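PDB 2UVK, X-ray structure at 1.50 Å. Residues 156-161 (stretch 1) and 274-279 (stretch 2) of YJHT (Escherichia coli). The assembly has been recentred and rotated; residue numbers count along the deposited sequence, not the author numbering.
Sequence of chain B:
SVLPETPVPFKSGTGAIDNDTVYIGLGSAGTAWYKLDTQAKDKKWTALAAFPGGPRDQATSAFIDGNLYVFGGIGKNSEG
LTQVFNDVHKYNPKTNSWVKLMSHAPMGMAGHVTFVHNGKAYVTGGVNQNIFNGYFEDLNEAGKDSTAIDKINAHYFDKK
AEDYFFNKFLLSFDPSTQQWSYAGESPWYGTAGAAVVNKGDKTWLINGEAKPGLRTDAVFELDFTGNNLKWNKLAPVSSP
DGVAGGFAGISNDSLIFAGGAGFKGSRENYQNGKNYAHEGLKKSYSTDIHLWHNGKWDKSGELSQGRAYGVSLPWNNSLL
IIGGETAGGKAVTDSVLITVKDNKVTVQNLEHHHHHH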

# COMPACT_ATOMS: atom_id res chain seq x y z
N TYR B 156 -5.99 -15.37 -9.48
CA TYR B 156 -5.55 -14.99 -8.12
C TYR B 156 -4.34 -15.79 -7.62
O TYR B 156 -3.41 -15.23 -7.01
CB TYR B 156 -6.70 -15.15 -7.14
CG TYR B 156 -6.42 -14.59 -5.75
CD1 TYR B 156 -6.43 -13.23 -5.52
CD2 TYR B 156 -6.20 -15.44 -4.68
CE1 TYR B 156 -6.20 -12.72 -4.22
CE2 TYR B 156 -5.97 -14.95 -3.38
CZ TYR B 156 -5.98 -13.58 -3.19
OH TYR B 156 -5.80 -13.06 -1.92
N PHE B 157 -4.34 -17.11 -7.83
CA PHE B 157 -3.30 -17.97 -7.27
C PHE B 157 -2.07 -18.15 -8.18
O PHE B 157 -1.02 -18.53 -7.69
CB PHE B 157 -3.88 -19.31 -6.86
CG PHE B 157 -4.81 -19.23 -5.71
CD1 PHE B 157 -4.31 -19.01 -4.44
CD2 PHE B 157 -6.17 -19.39 -5.86
CE1 PHE B 157 -5.15 -18.93 -3.34
CE2 PHE B 157 -7.02 -19.29 -4.76
CZ PHE B 157 -6.50 -19.07 -3.50
N ASP B 158 -2.19 -17.79 -9.45
CA ASP B 158 -1.10 -18.00 -10.41
C ASP B 158 -0.25 -16.74 -10.53
O ASP B 158 -0.22 -16.05 -11.56
CB ASP B 158 -1.66 -18.37 -11.79
CG ASP B 158 -0.56 -18.76 -12.77
OD1 ASP B 158 0.55 -19.10 -12.31
OD2 ASP B 158 -0.83 -18.71 -14.00
N LYS B 159 0.42 -16.41 -9.43
CA LYS B 159 1.30 -15.25 -9.40
C LYS B 159 2.51 -15.59 -8.56
O LYS B 159 2.45 -16.44 -7.68
CB LYS B 159 0.60 -14.05 -8.76
CG LYS B 159 -0.75 -13.68 -9.31
CD LYS B 159 -1.27 -12.38 -8.67
CE LYS B 159 -2.64 -11.98 -9.20
NZ LYS B 159 -2.66 -11.85 -10.68
N LYS B 160 3.63 -14.91 -8.81
CA LYS B 160 4.78 -15.03 -7.94
C LYS B 160 4.49 -14.32 -6.62
O LYS B 160 3.64 -13.44 -6.58
CB LYS B 160 6.03 -14.43 -8.58
CG LYS B 160 6.56 -15.25 -9.80
CD LYS B 160 7.16 -16.59 -9.35
CE LYS B 160 7.92 -17.35 -10.44
NZ LYS B 160 8.74 -18.53 -9.91
N ALA B 161 5.23 -14.68 -5.58
CA ALA B 161 5.00 -14.12 -4.24
C ALA B 161 5.05 -12.59 -4.23
O ALA B 161 4.20 -11.93 -3.62
CB ALA B 161 5.98 -14.71 -3.24
N LYS B 274 5.72 -23.97 -9.77
CA LYS B 274 4.26 -24.01 -9.64
C LYS B 274 3.81 -22.88 -8.71
O LYS B 274 3.91 -23.02 -7.51
CB LYS B 274 3.80 -25.34 -9.08
CG LYS B 274 2.35 -25.65 -9.40
N ASN B 275 3.34 -21.79 -9.29
CA ASN B 275 2.96 -20.60 -8.48
C ASN B 275 1.88 -20.95 -7.49
O ASN B 275 1.88 -20.44 -6.37
CB ASN B 275 2.49 -19.46 -9.37
CG ASN B 275 3.63 -18.76 -10.07
OD1 ASN B 275 4.79 -18.89 -9.69
ND2 ASN B 275 3.29 -17.96 -11.07
N TYR B 276 0.92 -21.77 -7.91
CA TYR B 276 -0.19 -22.22 -7.06
C TYR B 276 0.35 -23.40 -6.26
O TYR B 276 0.11 -24.58 -6.59
CB TYR B 276 -1.39 -22.56 -7.94
CG TYR B 276 -2.71 -22.86 -7.26
CD1 TYR B 276 -3.86 -23.01 -8.01
CD2 TYR B 276 -2.83 -23.00 -5.88
CE1 TYR B 276 -5.08 -23.29 -7.44
CE2 TYR B 276 -4.05 -23.29 -5.29
CZ TYR B 276 -5.17 -23.44 -6.08
OH TYR B 276 -6.40 -23.72 -5.51
N ALA B 277 1.11 -23.08 -5.21
CA ALA B 277 2.00 -24.03 -4.56
C ALA B 277 1.30 -25.07 -3.71
O ALA B 277 1.88 -26.11 -3.38
CB ALA B 277 3.03 -23.28 -3.71
N HIS B 278 0.06 -24.78 -3.32
CA HIS B 278 -0.69 -25.62 -2.40
C HIS B 278 -1.92 -26.25 -3.07
O HIS B 278 -2.76 -26.82 -2.39
CB HIS B 278 -1.12 -24.83 -1.16
CG HIS B 278 -2.13 -23.75 -1.44
ND1 HIS B 278 -1.98 -22.81 -2.43
CD2 HIS B 278 -3.29 -23.44 -0.80
CE1 HIS B 278 -3.01 -21.98 -2.41
NE2 HIS B 278 -3.82 -22.35 -1.44
N GLU B 279 -2.02 -26.15 -4.39
CA GLU B 279 -3.13 -26.77 -5.12
C GLU B 279 -3.30 -28.26 -4.76
O GLU B 279 -2.35 -29.04 -4.83
CB GLU B 279 -2.94 -26.63 -6.63
CG GLU B 279 -4.18 -27.03 -7.41
CD GLU B 279 -4.05 -26.81 -8.92
OE1 GLU B 279 -2.98 -26.35 -9.38
OE2 GLU B 279 -5.02 -27.08 -9.64
O HOH W 1 2.85 -21.50 -11.96
O HOH W 2 6.97 -20.35 -8.99

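Stretch 1 opens with the last two residues of a helix, Y156 and F157. D158 is the first residue to leave helical phi/psi, and the chain then runs on extended through K159 and K160. A weak hydrogen bond from K159 N to F157 O, 3.1 Å, spans this change. Stretch 2 has no regular helix or strand, but Y276 to E279 form a type I beta turn. Its E279 N to Y276 O bond is weak at 3.4 Å. The nearest CA pairs are F157 CA to Y276 CA, 5.3 Å, and D158 CA to N275 CA, 5.2 Å. No backbone hydrogen bond joins the stretches.

The F157 side chain points toward stretch 2 and meets two aromatic rings. Its plane is only 14° from that of Y276, so the two rings pack face against face in an offset stack, centroids 4.8 Å apart. F157 CB also lies over the face of the Y276 ring, 3.8 Å from Y276 CG. H278 turns its edge toward the face of F157, with H278 CE1 3.8 Å from F157 CD1.

The N275 amide offers both a donor and an acceptor. Its ND2 donates to D158 OD1 at 3.2 Å. Water 1 accepts from N275 N and donates weakly to D158 OD1. Water 2 links K160 NZ to N275 OD1, 2.7 Å from each.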